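Local coordinates for protein putative peptidase (Chlamydophila abortus, PDB 3CE2) that is probably a zinc-dependent oligopeptidase of the M3B family that cleaves a variety of small bioactive peptides, at residues T346-Q354 / G404-F412; D22-Y30 / C379-L387. All coordinates share one frame; numbering follows the deposited sequence.

Contact 1. Residues T346-Q354 / G404-F412. With ZN (zinc ion), chain D.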
loop_
_atom_site.group_PDB
_atom_site.type_symbol
_atom_site.label_atom_id
_atom_site.label_comp_id
_atom_site.label_asym_id
_atom_site.label_seq_id
_atom_site.Cartn_x
_atom_site.Cartn_y
_atom_site.Cartn_z
ATOM N N THR A 346 4.511 12.531 -23.968
ATOM C CA THR A 346 5.894 12.430 -24.410
ATOM C C THR A 346 6.869 12.603 -23.256
ATOM O O THR A 346 7.838 11.852 -23.130
ATOM C CB THR A 346 6.190 13.504 -25.485
ATOM O OG1 THR A 346 5.363 13.253 -26.614
ATOM C CG2 THR A 346 7.630 13.453 -25.932
ATOM N N GLU A 347 6.615 13.593 -22.413
ATOM C CA GLU A 347 7.584 13.937 -21.392
ATOM C C GLU A 347 7.711 12.873 -20.322
ATOM O O GLU A 347 8.824 12.506 -19.971
ATOM C CB GLU A 347 7.254 15.291 -20.781
ATOM C CG GLU A 347 6.997 16.348 -21.841
ATOM C CD GLU A 347 7.564 17.693 -21.439
ATOM O OE1 GLU A 347 8.396 17.724 -20.504
ATOM O OE2 GLU A 347 7.182 18.716 -22.052
ATOM N N TYR A 348 6.576 12.379 -19.812
ATOM C CA TYR A 348 6.573 11.279 -18.851
ATOM C C TYR A 348 7.295 10.080 -19.443
ATOM O O TYR A 348 8.207 9.528 -18.843
ATOM C CB TYR A 348 5.149 10.865 -18.510
ATOM C CG TYR A 348 5.052 9.829 -17.423
ATOM C CD1 TYR A 348 4.705 10.195 -16.135
ATOM C CD2 TYR A 348 5.292 8.483 -17.683
ATOM C CE1 TYR A 348 4.609 9.260 -15.123
ATOM C CE2 TYR A 348 5.206 7.526 -16.673
ATOM C CZ TYR A 348 4.863 7.923 -15.385
ATOM O OH TYR A 348 4.755 7.007 -14.351
ATOM N N ILE A 349 6.870 9.701 -20.638
ATOM C CA ILE A 349 7.355 8.517 -21.316
ATOM C C ILE A 349 8.880 8.545 -21.538
ATOM O O ILE A 349 9.557 7.537 -21.372
ATOM C CB ILE A 349 6.518 8.313 -22.623
ATOM C CG1 ILE A 349 5.822 6.974 -22.601
ATOM C CG2 ILE A 349 7.280 8.635 -23.903
ATOM C CD1 ILE A 349 4.634 6.999 -21.686
ATOM N N ASP A 350 9.427 9.711 -21.861
ATOM C CA ASP A 350 10.865 9.836 -22.113
ATOM C C ASP A 350 11.637 9.796 -20.820
ATOM O O ASP A 350 12.605 9.070 -20.705
ATOM C CB ASP A 350 11.211 11.137 -22.865
ATOM C CG ASP A 350 10.829 11.086 -24.338
ATOM O OD1 ASP A 350 10.799 9.973 -24.911
ATOM O OD2 ASP A 350 10.552 12.153 -24.924
ATOM N N THR A 351 11.223 10.590 -19.843
ATOM C CA THR A 351 11.902 10.555 -18.555
ATOM C C THR A 351 12.025 9.129 -18.009
ATOM O O THR A 351 13.088 8.719 -17.585
ATOM C CB THR A 351 11.227 11.480 -17.553
ATOM O OG1 THR A 351 11.339 12.811 -18.050
ATOM C CG2 THR A 351 11.921 11.430 -16.213
ATOM N N LEU A 352 10.937 8.372 -18.062
ATOM C CA LEU A 352 10.938 6.992 -17.593
ATOM C C LEU A 352 11.868 6.148 -18.440
ATOM O O LEU A 352 12.611 5.335 -17.913
ATOM C CB LEU A 352 9.528 6.391 -17.633
ATOM C CG LEU A 352 9.414 4.960 -17.126
ATOM C CD1 LEU A 352 10.157 4.808 -15.801
ATOM C CD2 LEU A 352 7.957 4.572 -16.945
ATOM N N LYS A 353 11.824 6.340 -19.754
ATOM C CA LYS A 353 12.672 5.576 -20.633
ATOM C C LYS A 353 14.133 5.899 -20.332
ATOM O O LYS A 353 14.960 4.996 -20.229
ATOM C CB LYS A 353 12.328 5.841 -22.095
ATOM C CG LYS A 353 12.920 4.815 -23.088
ATOM C CD LYS A 353 12.696 5.259 -24.513
ATOM C CE LYS A 353 13.435 4.398 -25.505
ATOM N NZ LYS A 353 12.535 3.389 -26.117
ATOM N N GLN A 354 14.454 7.175 -20.153
ATOM C CA GLN A 354 15.829 7.569 -19.808
ATOM C C GLN A 354 16.301 6.934 -18.510
ATOM O O GLN A 354 17.457 6.523 -18.404
ATOM C CB GLN A 354 16.003 9.101 -19.729
ATOM C CG GLN A 354 15.966 9.830 -21.079
ATOM C CD GLN A 354 16.486 8.967 -22.240
ATOM O OE1 GLN A 354 15.718 8.561 -23.114
ATOM N NE2 GLN A 354 17.787 8.671 -22.235
ATOM N N GLY A 404 7.858 1.719 -12.071
ATOM C CA GLY A 404 7.998 2.974 -12.828
ATOM C C GLY A 404 6.997 4.026 -12.355
ATOM O O GLY A 404 7.292 5.223 -12.286
ATOM N N GLY A 405 5.803 3.572 -12.010
ATOM C CA GLY A 405 4.828 4.449 -11.422
ATOM C C GLY A 405 5.272 5.085 -10.115
ATOM O O GLY A 405 5.215 6.317 -9.996
ATOM N N HIS A 406 5.686 4.272 -9.128
ATOM C CA HIS A 406 6.149 4.821 -7.836
ATOM C C HIS A 406 7.291 5.764 -8.100
ATOM O O HIS A 406 7.393 6.824 -7.502
ATOM C CB HIS A 406 6.707 3.745 -6.885
ATOM C CG HIS A 406 5.682 2.833 -6.304
ATOM N ND1 HIS A 406 4.483 3.281 -5.797
ATOM C CD2 HIS A 406 5.700 1.493 -6.107
ATOM C CE1 HIS A 406 3.789 2.253 -5.341
ATOM N NE2 HIS A 406 4.504 1.155 -5.521
ATOM N N SER A 407 8.173 5.338 -8.989
ATOM C CA SER A 407 9.375 6.065 -9.277
ATOM C C SER A 407 9.116 7.451 -9.853
ATOM O O SER A 407 9.635 8.425 -9.333
ATOM C CB SER A 407 10.278 5.233 -10.189
ATOM O OG SER A 407 10.938 4.273 -9.381
ATOM N N MET A 408 8.315 7.534 -10.911
ATOM C CA MET A 408 7.933 8.820 -11.467
ATOM C C MET A 408 7.209 9.705 -10.444
ATOM O O MET A 408 7.523 10.915 -10.314
ATOM C CB MET A 408 7.123 8.633 -12.747
ATOM C CG MET A 408 7.968 8.038 -13.884
ATOM S SD MET A 408 9.361 9.113 -14.388
ATOM C CE MET A 408 8.522 10.233 -15.491
ATOM N N HIS A 409 6.296 9.110 -9.674
ATOM C CA HIS A 409 5.609 9.846 -8.604
ATOM C C HIS A 409 6.682 10.524 -7.750
ATOM O O HIS A 409 6.656 11.758 -7.545
ATOM C CB HIS A 409 4.807 8.880 -7.737
ATOM C CG HIS A 409 3.760 9.521 -6.878
ATOM N ND1 HIS A 409 3.693 10.882 -6.652
ATOM C CD2 HIS A 409 2.746 8.972 -6.164
ATOM C CE1 HIS A 409 2.672 11.146 -5.854
ATOM N NE2 HIS A 409 2.091 10.002 -5.533
ATOM N N SER A 410 7.633 9.722 -7.265
ATOM C CA SER A 410 8.662 10.232 -6.344
ATOM C C SER A 410 9.554 11.280 -6.992
ATOM O O SER A 410 9.921 12.286 -6.382
ATOM C CB SER A 410 9.514 9.088 -5.800
ATOM O OG SER A 410 8.916 8.540 -4.623
ATOM N N TYR A 411 9.891 11.025 -8.245
ATOM C CA TYR A 411 10.732 11.882 -9.007
ATOM C C TYR A 411 10.045 13.233 -9.113
ATOM O O TYR A 411 10.624 14.252 -8.748
ATOM C CB TYR A 411 10.935 11.258 -10.380
ATOM C CG TYR A 411 11.513 12.176 -11.402
ATOM C CD1 TYR A 411 12.886 12.349 -11.508
ATOM C CD2 TYR A 411 10.688 12.858 -12.284
ATOM C CE1 TYR A 411 13.434 13.189 -12.476
ATOM C CE2 TYR A 411 11.214 13.716 -13.251
ATOM C CZ TYR A 411 12.588 13.881 -13.336
ATOM O OH TYR A 411 13.117 14.726 -14.290
ATOM N N PHE A 412 8.805 13.239 -9.590
ATOM C CA PHE A 412 8.065 14.480 -9.753
ATOM C C PHE A 412 7.912 15.252 -8.451
ATOM O O PHE A 412 8.052 16.465 -8.444
ATOM C CB PHE A 412 6.684 14.203 -10.323
ATOM C CG PHE A 412 6.658 14.052 -11.805
ATOM C CD1 PHE A 412 7.357 14.927 -12.617
ATOM C CD2 PHE A 412 5.886 13.070 -12.395
ATOM C CE1 PHE A 412 7.296 14.804 -13.999
ATOM C CE2 PHE A 412 5.823 12.928 -13.775
ATOM C CZ PHE A 412 6.524 13.800 -14.576
HETATM ZN ZN ZN D . 3.620 -0.798 -5.167
#

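Contact 2. Residues D22-Y30 / C379-L387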
loop_
_atom_site.group_PDB
_atom_site.type_symbol
_atom_site.label_atom_id
_atom_site.label_comp_id
_atom_site.label_asym_id
_atom_site.label_seq_id
_atom_site.Cartn_x
_atom_site.Cartn_y
_atom_site.Cartn_z
ATOM N N ASP A 22 24.231 -3.136 -16.320
ATOM C CA ASP A 22 23.041 -3.841 -15.921
ATOM C C ASP A 22 22.597 -3.395 -14.533
ATOM O O ASP A 22 21.556 -3.806 -14.033
ATOM C CB ASP A 22 23.310 -5.338 -15.974
ATOM C CG ASP A 22 23.378 -5.858 -17.396
ATOM O OD1 ASP A 22 23.024 -5.090 -18.323
ATOM O OD2 ASP A 22 23.771 -7.031 -17.582
ATOM N N CYS A 23 23.379 -2.512 -13.936
ATOM C CA CYS A 23 23.171 -2.125 -12.565
ATOM C C CYS A 23 22.809 -0.668 -12.433
ATOM O O CYS A 23 23.097 0.138 -13.307
ATOM C CB CYS A 23 24.440 -2.397 -11.757
ATOM S SG CYS A 23 25.048 -4.033 -12.071
ATOM N N TRP A 24 22.179 -0.344 -11.320
ATOM C CA TRP A 24 21.908 1.015 -11.045
ATOM C C TRP A 24 23.229 1.685 -10.719
ATOM O O TRP A 24 24.208 1.015 -10.357
ATOM C CB TRP A 24 20.891 1.182 -9.913
ATOM C CG TRP A 24 21.146 0.403 -8.680
ATOM C CD1 TRP A 24 22.356 0.022 -8.170
ATOM C CD2 TRP A 24 20.155 -0.070 -7.764
ATOM N NE1 TRP A 24 22.176 -0.672 -7.001
ATOM C CE2 TRP A 24 20.834 -0.749 -6.731
ATOM C CE3 TRP A 24 18.755 0.008 -7.723
ATOM C CZ2 TRP A 24 20.162 -1.348 -5.664
ATOM C CZ3 TRP A 24 18.087 -0.584 -6.659
ATOM C CH2 TRP A 24 18.792 -1.251 -5.645
ATOM N N ASP A 25 23.236 3.012 -10.887
ATOM C CA ASP A 25 24.383 3.862 -10.622
ATOM C C ASP A 25 24.098 4.711 -9.399
ATOM O O ASP A 25 23.371 5.714 -9.463
ATOM C CB ASP A 25 24.686 4.751 -11.830
ATOM C CG ASP A 25 25.764 5.806 -11.536
ATOM O OD1 ASP A 25 26.467 5.720 -10.509
ATOM O OD2 ASP A 25 25.908 6.737 -12.346
ATOM N N ILE A 26 24.698 4.305 -8.290
ATOM C CA ILE A 26 24.481 4.946 -7.017
ATOM C C ILE A 26 25.602 5.913 -6.666
ATOM O O ILE A 26 25.637 6.443 -5.563
ATOM C CB ILE A 26 24.390 3.889 -5.919
ATOM C CG1 ILE A 26 25.686 3.060 -5.887
ATOM C CG2 ILE A 26 23.161 2.988 -6.144
ATOM C CD1 ILE A 26 25.854 2.244 -4.623
ATOM N N THR A 27 26.526 6.137 -7.591
ATOM C CA THR A 27 27.627 7.077 -7.352
ATOM C C THR A 27 27.169 8.528 -7.126
ATOM O O THR A 27 27.765 9.216 -6.308
ATOM C CB THR A 27 28.712 7.025 -8.465
ATOM O OG1 THR A 27 28.088 7.157 -9.745
ATOM C CG2 THR A 27 29.469 5.701 -8.435
ATOM N N PRO A 28 26.108 9.000 -7.832
ATOM C CA PRO A 28 25.563 10.337 -7.488
ATOM C C PRO A 28 25.287 10.544 -5.993
ATOM O O PRO A 28 25.292 11.681 -5.525
ATOM C CB PRO A 28 24.258 10.403 -8.279
ATOM C CG PRO A 28 24.513 9.535 -9.486
ATOM C CD PRO A 28 25.380 8.394 -8.970
ATOM N N LEU A 29 25.054 9.476 -5.241
ATOM C CA LEU A 29 24.915 9.610 -3.794
ATOM C C LEU A 29 26.286 9.746 -3.151
ATOM O O LEU A 29 26.598 10.751 -2.504
ATOM C CB LEU A 29 24.189 8.413 -3.207
ATOM C CG LEU A 29 22.673 8.499 -3.274
ATOM C CD1 LEU A 29 22.115 7.151 -3.545
ATOM C CD2 LEU A 29 22.129 9.012 -1.963
ATOM N N TYR A 30 27.095 8.708 -3.325
ATOM C CA TYR A 30 28.465 8.714 -2.880
ATOM C C TYR A 30 29.349 8.084 -3.923
ATOM O O TYR A 30 29.024 7.031 -4.478
ATOM C CB TYR A 30 28.591 7.970 -1.572
ATOM C CG TYR A 30 27.879 8.673 -0.448
ATOM C CD1 TYR A 30 28.476 9.739 0.216
ATOM C CD2 TYR A 30 26.605 8.285 -0.069
ATOM C CE1 TYR A 30 27.818 10.390 1.240
ATOM C CE2 TYR A 30 25.938 8.920 0.947
ATOM C CZ TYR A 30 26.538 9.973 1.600
ATOM O OH TYR A 30 25.863 10.602 2.619
ATOM N N CYS A 379 15.946 8.935 -2.241
ATOM C CA CYS A 379 15.548 9.935 -1.260
ATOM C C CYS A 379 15.545 11.254 -1.965
ATOM O O CYS A 379 15.740 11.309 -3.191
ATOM C CB CYS A 379 16.523 9.985 -0.083
ATOM S SG CYS A 379 18.214 10.275 -0.644
ATOM N N TYR A 380 15.365 12.311 -1.179
ATOM C CA TYR A 380 15.208 13.651 -1.716
ATOM C C TYR A 380 16.331 14.000 -2.663
ATOM O O TYR A 380 16.104 14.613 -3.701
ATOM C CB TYR A 380 15.099 14.677 -0.586
ATOM C CG TYR A 380 14.616 16.025 -1.042
ATOM C CD1 TYR A 380 13.262 16.248 -1.310
ATOM C CD2 TYR A 380 15.515 17.083 -1.219
ATOM C CE1 TYR A 380 12.810 17.491 -1.734
ATOM C CE2 TYR A 380 15.083 18.330 -1.646
ATOM C CZ TYR A 380 13.728 18.535 -1.898
ATOM O OH TYR A 380 13.297 19.775 -2.315
ATOM N N ASP A 381 17.534 13.547 -2.338
ATOM C CA ASP A 381 18.720 13.946 -3.094
ATOM C C ASP A 381 19.097 13.084 -4.313
ATOM O O ASP A 381 19.856 13.521 -5.179
ATOM C CB ASP A 381 19.893 14.139 -2.130
ATOM C CG ASP A 381 19.669 15.327 -1.193
ATOM O OD1 ASP A 381 19.505 16.457 -1.716
ATOM O OD2 ASP A 381 19.629 15.134 0.047
ATOM N N SER A 382 18.529 11.885 -4.400
ATOM C CA SER A 382 18.846 10.956 -5.484
ATOM C C SER A 382 17.775 10.942 -6.565
ATOM O O SER A 382 16.673 11.446 -6.366
ATOM C CB SER A 382 18.959 9.551 -4.902
ATOM O OG SER A 382 17.849 9.250 -4.056
ATOM N N HIS A 383 18.077 10.343 -7.708
ATOM C CA HIS A 383 16.999 9.998 -8.607
ATOM C C HIS A 383 16.373 8.745 -8.007
ATOM O O HIS A 383 16.880 8.249 -7.005
ATOM C CB HIS A 383 17.455 9.822 -10.064
ATOM C CG HIS A 383 18.789 9.179 -10.215
ATOM N ND1 HIS A 383 19.895 9.866 -10.667
ATOM C CD2 HIS A 383 19.197 7.907 -9.997
ATOM C CE1 HIS A 383 20.931 9.050 -10.709
ATOM N NE2 HIS A 383 20.534 7.852 -10.313
ATOM N N PRO A 384 15.230 8.280 -8.559
ATOM C CA PRO A 384 14.628 7.080 -7.984
ATOM C C PRO A 384 15.457 5.852 -8.362
ATOM O O PRO A 384 16.163 5.853 -9.369
ATOM C CB PRO A 384 13.247 7.022 -8.637
ATOM C CG PRO A 384 13.364 7.826 -9.879
ATOM C CD PRO A 384 14.458 8.815 -9.694
ATOM N N TYR A 385 15.412 4.824 -7.538
ATOM C CA TYR A 385 16.190 3.647 -7.816
ATOM C C TYR A 385 15.212 2.514 -7.827
ATOM O O TYR A 385 14.387 2.364 -6.921
ATOM C CB TYR A 385 17.275 3.458 -6.760
ATOM C CG TYR A 385 18.484 4.347 -6.978
ATOM C CD1 TYR A 385 19.294 4.166 -8.100
ATOM C CD2 TYR A 385 18.829 5.356 -6.065
ATOM C CE1 TYR A 385 20.419 4.967 -8.323
ATOM C CE2 TYR A 385 19.953 6.166 -6.277
ATOM C CZ TYR A 385 20.744 5.957 -7.418
ATOM O OH TYR A 385 21.865 6.713 -7.681
ATOM N N VAL A 386 15.255 1.745 -8.894
ATOM C CA VAL A 386 14.354 0.624 -9.022
ATOM C C VAL A 386 15.148 -0.658 -8.935
ATOM O O VAL A 386 16.026 -0.914 -9.779
ATOM C CB VAL A 386 13.678 0.628 -10.380
ATOM C CG1 VAL A 386 12.763 -0.557 -10.487
ATOM C CG2 VAL A 386 12.924 1.891 -10.552
ATOM N N LEU A 387 14.838 -1.465 -7.927
ATOM C CA LEU A 387 15.346 -2.820 -7.883
ATOM C C LEU A 387 14.398 -3.829 -8.547
ATOM O O LEU A 387 13.262 -4.028 -8.120
ATOM C CB LEU A 387 15.638 -3.226 -6.451
ATOM C CG LEU A 387 16.283 -4.613 -6.383
ATOM C CD1 LEU A 387 17.325 -4.670 -5.259
ATOM C CD2 LEU A 387 15.210 -5.713 -6.264
#

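Contact 1. Residues T346-Q354 / G404-F412
Tyr348 swings its ring away from its own amide nitrogen (chi1 -174°) and out from helix 345-357 to meet Met408 of helix 394-416. Met408 is bent at both chi2 and chi3 (-83°), and the folded chain brings its methyl over the middle of the ring: CE of Met408 lies 3.9 Å from the Tyr348 ring centroid. SD stands farther off above the same face, a Met-aromatic contact, while CB and CG of Met408 run past the phenol end. Tyr348 OH is hydrogen-bonded to Asn436 ND2 of helix 431-447, which satisfies the polar end of the ring. CD1 of Tyr348 touches CE2 of Phe412 at 3.8 Å, reaching the edge of the Phe412 ring. One turn on from Glu347, Thr351 CG2 lies over a face of the Tyr411 ring and CB packs on Met408 CE; its OG1 turns back to Glu347 O. Leu352 CD1 meets the bare backbone of Gly404 at CA, 4.1 Å away. The segment axes approach to 10.9 Å, at 106° between their N-to-C directions. This is steep helix-helix packing on the HExxH helix of an M3 metallopeptidase, on a face other than that from which His406 NE2, with His402 and Glu430, binds the zinc ion.

Contact 2. Residues D22-Y30 / C379-L387
Ile26 CG2 covers one face of the Tyr385 ring, offset toward the rim and 4.3 Å from the ring centroid, while Asp25 O lies in the ring plane at its edge. Trp24 CB and Leu29 CD1 come in obliquely; Leu29 CD1 is 3.6 Å from Tyr385 CE2. The five-membered ring of Trp24 is steeply inclined to the Tyr385 ring, planes at 75°. Tyr385 OH donates to Asp25 O at 2.5 Å, approaching at a C=O...donor angle of 129° and tilted out of the carbonyl plane, tying the N-terminal loop to the strand. Trp24 holds chi1 near 49°, which brings the six-membered ring obliquely against the strand backbone: CE3 meets Val386 O, and CZ3 reaches Leu387 CB at 3.6 Å. Its NE1 is bonded to Gln96. Pro28 CG rests against His383 CE1, 3.8 Å away, and the His383 ring is stacked on Trp361. Leu29 also packs on Ser382, which closes a type I turn begun at Cys379. The loop before helix 33-42 runs roughly antiparallel alongside residues 382-385; strand 385-387 is the middle of a small mixed sheet, flanked by 362-363 (parallel) and 375-377 (antiparallel), and Leu92 of helix 66-96 touches both Trp24 and Tyr385.

The two contacts meet along helix 394-416, at Ser407 and Tyr411; this helix follows strand 385-387 in the chain, and the contact centres are 14 Å apart. Ser407 of contact 1 packs against contact 2, its OG 3.3 Å from Val386 CG2, and Pro384 CG comes to 4.2 Å from Tyr411 CB. Val386 points away from the N-terminal loop and toward the zinc helix, where it touches Glu403, and its side chain is about 7 Å from that of His406 and about 11 Å from the zinc ion held by His402, His406 and Glu430. Helix 394-416 is thus the shared element, touched by Pro384 and Val386 of contact 2 and by helix 345-357 in contact 1.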